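Local coordinates for DNA protection during starvation protein (Agrobacterium tumefaciens, PDB 1O9R), which protects DNA from oxidative damage without binding it, oxidising ferrous iron with hydrogen peroxide and storing the ferric mineral inside a hollow shell of twelve subunits, at residues L34-A39 against E53-F58; N42-Q47 against D99-H104. All coordinates share one frame; numbering follows the deposited sequence.

The four segments alternate along the chain, in the order 34-39, 42-47, 53-58, 99-104, so the two contacts are interleaved. Interaction 1 pairs helix 12-42 with helix 48-75; interaction 2 ties the loop connecting those helices to the start of helix 103-130. Their centres lie about 13 Å apart on the same side of the chain's centre, and they meet directly where L55 CD1 packs 4.1 Å from L43 CD1. All four segments belong to the ferritin-like domain. Both contacts also touch the same neighbouring subunit, so each lies next to an interface; interaction 1 is the one beside iron.

Interaction 1 (L34-A39 against E53-F58); sequences LVTKQA and ELLDTF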
# COMPACT_ATOMS: atom_id res chain seq x y z
N LEU A 34 27.12 10.92 -9.09
CA LEU A 34 27.14 12.39 -9.05
C LEU A 34 26.95 12.96 -10.44
O LEU A 34 26.22 13.97 -10.58
CB LEU A 34 28.51 12.87 -8.50
CG LEU A 34 28.78 12.43 -7.05
CD1 LEU A 34 30.18 12.93 -6.62
CD2 LEU A 34 27.72 12.93 -6.08
N VAL A 35 27.55 12.35 -11.45
CA VAL A 35 27.38 12.79 -12.83
C VAL A 35 25.93 12.78 -13.25
O VAL A 35 25.42 13.65 -13.97
CB VAL A 35 28.21 11.80 -13.72
CG1 VAL A 35 27.71 11.78 -15.10
CG2 VAL A 35 29.70 12.24 -13.67
N THR A 36 25.21 11.70 -12.86
CA THR A 36 23.83 11.52 -13.26
C THR A 36 22.94 12.67 -12.78
O THR A 36 22.14 13.17 -13.59
CB THR A 36 23.36 10.16 -12.72
OG1 THR A 36 24.17 9.12 -13.34
CG2 THR A 36 21.93 9.85 -13.08
N LYS A 37 23.13 13.07 -11.52
CA LYS A 37 22.36 14.19 -11.00
C LYS A 37 22.84 15.52 -11.61
O LYS A 37 22.02 16.37 -11.94
CB LYS A 37 22.43 14.25 -9.48
CG LYS A 37 21.48 13.25 -8.79
CD LYS A 37 20.03 13.80 -8.84
CE LYS A 37 19.12 12.84 -8.05
NZ LYS A 37 17.75 13.50 -8.04
N GLN A 38 24.16 15.67 -11.85
CA GLN A 38 24.68 16.90 -12.48
C GLN A 38 23.98 17.12 -13.81
O GLN A 38 23.54 18.24 -14.15
CB GLN A 38 26.21 16.73 -12.62
CG GLN A 38 26.81 17.92 -13.43
CD GLN A 38 26.75 19.19 -12.64
OE1 GLN A 38 26.78 20.29 -13.29
NE2 GLN A 38 26.67 19.21 -11.38
N ALA A 39 23.84 16.07 -14.63
CA ALA A 39 23.18 16.20 -15.93
C ALA A 39 21.71 16.43 -15.74
O ALA A 39 21.12 17.36 -16.33
CB ALA A 39 23.40 14.89 -16.70
N GLU A 53 13.50 12.73 -15.57
CA GLU A 53 13.00 11.68 -14.66
C GLU A 53 13.75 10.36 -14.78
O GLU A 53 13.98 9.67 -13.80
CB GLU A 53 11.48 11.51 -14.89
CG GLU A 53 10.75 12.80 -14.39
CD GLU A 53 9.25 12.65 -14.46
OE1 GLU A 53 8.73 11.78 -15.16
OE2 GLU A 53 8.53 13.49 -13.84
N LEU A 54 14.12 9.99 -15.98
CA LEU A 54 14.83 8.69 -16.16
C LEU A 54 16.13 8.72 -15.40
O LEU A 54 16.55 7.77 -14.74
CB LEU A 54 15.02 8.48 -17.64
CG LEU A 54 15.85 7.24 -18.03
CD1 LEU A 54 15.17 5.96 -17.58
CD2 LEU A 54 16.19 7.23 -19.52
N LEU A 55 16.86 9.83 -15.46
CA LEU A 55 18.14 9.95 -14.77
C LEU A 55 17.94 9.77 -13.27
O LEU A 55 18.88 9.29 -12.60
CB LEU A 55 18.83 11.28 -15.08
CG LEU A 55 19.23 11.38 -16.55
CD1 LEU A 55 19.82 12.78 -16.83
CD2 LEU A 55 20.28 10.30 -16.89
N ASP A 56 16.80 10.13 -12.66
CA ASP A 56 16.65 9.83 -11.23
C ASP A 56 16.51 8.34 -10.97
O ASP A 56 17.02 7.83 -9.95
CB ASP A 56 15.39 10.59 -10.78
CG ASP A 56 15.66 11.97 -10.27
OD1 ASP A 56 14.61 12.66 -9.99
OD2 ASP A 56 16.82 12.37 -10.17
N THR A 57 15.85 7.60 -11.89
CA THR A 57 15.78 6.15 -11.71
C THR A 57 17.20 5.57 -11.79
O THR A 57 17.55 4.67 -11.00
CB THR A 57 14.91 5.50 -12.80
OG1 THR A 57 13.58 6.06 -12.66
CG2 THR A 57 14.91 3.98 -12.66
N PHE A 58 18.05 6.06 -12.69
CA PHE A 58 19.41 5.53 -12.79
C PHE A 58 20.17 5.87 -11.53
O PHE A 58 20.96 5.03 -11.04
CB PHE A 58 20.12 6.21 -13.96
CG PHE A 58 19.64 5.78 -15.32
CD1 PHE A 58 20.29 6.41 -16.39
CD2 PHE A 58 18.68 4.79 -15.52
CE1 PHE A 58 19.88 6.07 -17.68
CE2 PHE A 58 18.35 4.46 -16.83
CZ PHE A 58 18.94 5.10 -17.88
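T36 pushes its methyl against the backbone of L55, with CG2 only 3.1 Å from L55 O. The methyl stands anti to the T36 backbone N, which directs it at helix 48-75, while OG1, beside that N (chi1 -62°), is hydrogen-bonded to L32 O and to Y114 OH of the same chain. This is the tightly packed part of the contact. The two helix segments run nearly antiparallel, at 166°, with axes 9.1 Å apart, and the closest CA pair is T36 and L55. L55 CB lies 4.0 Å from T36 CG2, and its CD1 reaches on to A39 CB at 4.2 Å. F58 adds its CB to the T36 methyl, while its ring turns from the contact.

The other side makes fewer contacts, resting on one salt bridge, and is the more open, since D56 is partly exposed. The first side-chain bonds of K37 and D56 point away from the opposite helix, yet the chains curl back to meet, NZ to OD2 at 2.6 Å. The lysine bends at chi2 (-77°) and is extended beyond; its side chain crosses that of D56 at about a right angle, and NZ approaches OD2 from above the carboxylate plane. The D56 side chain comes within about 4 Å (nearest atoms) of a bound iron. An antiparallel helix pair beside the iron ligand H40, with D56 close to iron and K37 also salt-bridged to D67 of a neighbouring subunit, fits the Dps ferroxidase centre, which lies between subunits related by a twofold axis.

Interaction 2 (N42-Q47 against D99-H104); sequences NLKGPQ and DIYKIH
K44 and K102 form a single backbone bridge with the bonding pattern of a parallel pair: K44 N donates to Y101 O at 2.9 Å, and I103 N returns a long, weak bond to K44 O at 3.3 Å. The first bond is bent (145° at the hydrogen), and its donor sits above the plane of the Y101 carbonyl. K102 CA adds a CH...O contact to K44 O, at 3.6 Å.

Around this bridge the side chains divide into two groups. K44 and Y101 lie side by side and point the same way, K44 CG resting 3.5 Å from Y101 CB. N42 O meets the edge of the tyrosine ring near its plane, 3.7 Å from CD2. The polar ends turn to other subunits: K44 NZ bonds to Q159 of one neighbouring subunit, and Y101 OH to T79 of another. In the other group I103 is gripped by the loop. Its CG1, beside the backbone N, packs 3.9 Å from L43 CB, and its CD1 reaches G45 O. Q47 crosses it obliquely, OE1 lying 3.5 Å from I103 CG2, while Q47 NE2 bonds to P46 O of yet another neighbouring subunit. G45 adopts backbone angles (143/179°) that suit a residue lacking a side chain.

Q47 and K102 occupy the N-cap positions of helices 48-75 and 103-130, so the bridge joins the approaches to two helices. The result is an inter-helix loop clipped to a neighbouring helix start at one end of the ferritin-like four-helix bundle, where Dps subunits meet in the dodecamer.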
# COMPACT_ATOMS: atom_id res chain seq x y z
N ASN A 42 20.62 20.09 -15.07
CA ASN A 42 21.01 21.10 -16.05
C ASN A 42 20.60 20.84 -17.47
O ASN A 42 21.00 21.55 -18.43
CB ASN A 42 22.54 21.31 -15.98
CG ASN A 42 22.98 21.89 -14.65
OD1 ASN A 42 22.55 23.03 -14.32
ND2 ASN A 42 23.76 21.19 -13.82
N LEU A 43 19.74 19.86 -17.71
CA LEU A 43 19.21 19.53 -19.02
C LEU A 43 18.31 20.62 -19.53
O LEU A 43 17.46 21.12 -18.78
CB LEU A 43 18.20 18.32 -18.94
CG LEU A 43 18.79 17.03 -18.42
CD1 LEU A 43 17.68 15.94 -18.35
CD2 LEU A 43 19.95 16.48 -19.24
N LYS A 44 18.47 20.96 -20.82
CA LYS A 44 17.55 21.95 -21.40
C LYS A 44 17.17 21.48 -22.79
O LYS A 44 18.10 21.13 -23.53
CB LYS A 44 18.25 23.29 -21.64
CG LYS A 44 19.08 23.95 -20.55
CD LYS A 44 18.10 24.43 -19.46
CE LYS A 44 18.94 25.11 -18.34
NZ LYS A 44 17.95 25.35 -17.20
N GLY A 45 15.91 21.50 -23.17
CA GLY A 45 15.51 21.17 -24.56
C GLY A 45 14.21 20.42 -24.53
O GLY A 45 13.65 20.06 -23.49
N PRO A 46 13.68 20.03 -25.69
CA PRO A 46 12.36 19.45 -25.86
C PRO A 46 12.08 18.11 -25.18
O PRO A 46 10.92 17.83 -24.87
CB PRO A 46 12.19 19.39 -27.37
CG PRO A 46 13.08 20.44 -27.91
CD PRO A 46 14.29 20.50 -26.99
N GLN A 47 13.20 17.41 -24.95
CA GLN A 47 13.10 16.14 -24.30
C GLN A 47 13.24 16.23 -22.77
O GLN A 47 13.30 15.21 -22.08
CB GLN A 47 14.38 15.33 -24.78
CG GLN A 47 14.60 15.16 -26.28
CD GLN A 47 16.00 14.75 -26.73
OE1 GLN A 47 16.89 15.60 -26.94
NE2 GLN A 47 16.30 13.46 -26.94
N ASP A 99 29.40 23.15 -18.36
CA ASP A 99 28.93 24.18 -19.26
C ASP A 99 28.18 23.65 -20.46
O ASP A 99 28.00 24.29 -21.48
CB ASP A 99 30.12 25.05 -19.74
CG ASP A 99 31.09 24.23 -20.55
OD1 ASP A 99 31.97 24.87 -21.19
OD2 ASP A 99 31.03 22.98 -20.56
N ILE A 100 27.56 22.45 -20.31
CA ILE A 100 26.70 21.92 -21.38
C ILE A 100 25.23 21.90 -20.89
O ILE A 100 25.03 21.85 -19.66
CB ILE A 100 27.11 20.52 -21.80
CG1 ILE A 100 27.22 19.60 -20.58
CG2 ILE A 100 28.46 20.63 -22.57
CD1 ILE A 100 27.24 18.12 -21.07
N TYR A 101 24.32 22.13 -21.78
CA TYR A 101 22.90 22.26 -21.48
C TYR A 101 22.03 21.51 -22.42
O TYR A 101 21.09 20.79 -22.03
CB TYR A 101 22.46 23.79 -21.49
CG TYR A 101 23.31 24.53 -20.48
CD1 TYR A 101 24.49 25.24 -20.92
CD2 TYR A 101 23.10 24.49 -19.15
CE1 TYR A 101 25.27 25.86 -20.01
CE2 TYR A 101 23.91 25.11 -18.22
CZ TYR A 101 25.03 25.81 -18.65
OH TYR A 101 25.83 26.43 -17.74
N LYS A 102 22.28 21.55 -23.74
CA LYS A 102 21.49 20.78 -24.68
C LYS A 102 21.42 19.31 -24.23
O LYS A 102 22.47 18.72 -23.98
CB LYS A 102 22.13 20.80 -26.09
CG LYS A 102 21.96 22.25 -26.60
CD LYS A 102 22.01 22.33 -28.11
CE LYS A 102 23.41 22.39 -28.68
NZ LYS A 102 23.27 22.65 -30.16
N ILE A 103 20.22 18.75 -24.41
CA ILE A 103 20.09 17.33 -23.95
C ILE A 103 21.00 16.39 -24.75
O ILE A 103 21.51 15.47 -24.15
CB ILE A 103 18.64 16.92 -23.97
CG1 ILE A 103 18.03 17.74 -22.79
CG2 ILE A 103 18.45 15.42 -23.76
CD1 ILE A 103 16.53 17.73 -22.80
N HIS A 104 21.11 16.65 -26.06
CA HIS A 104 22.01 15.74 -26.81
C HIS A 104 23.42 15.80 -26.23
O HIS A 104 24.09 14.76 -26.27
CB HIS A 104 22.03 16.21 -28.28
CG HIS A 104 22.48 15.16 -29.26
ND1 HIS A 104 22.03 15.21 -30.56
CD2 HIS A 104 23.28 14.11 -29.13
CE1 HIS A 104 22.56 14.16 -31.21
NE2 HIS A 104 23.33 13.46 -30.37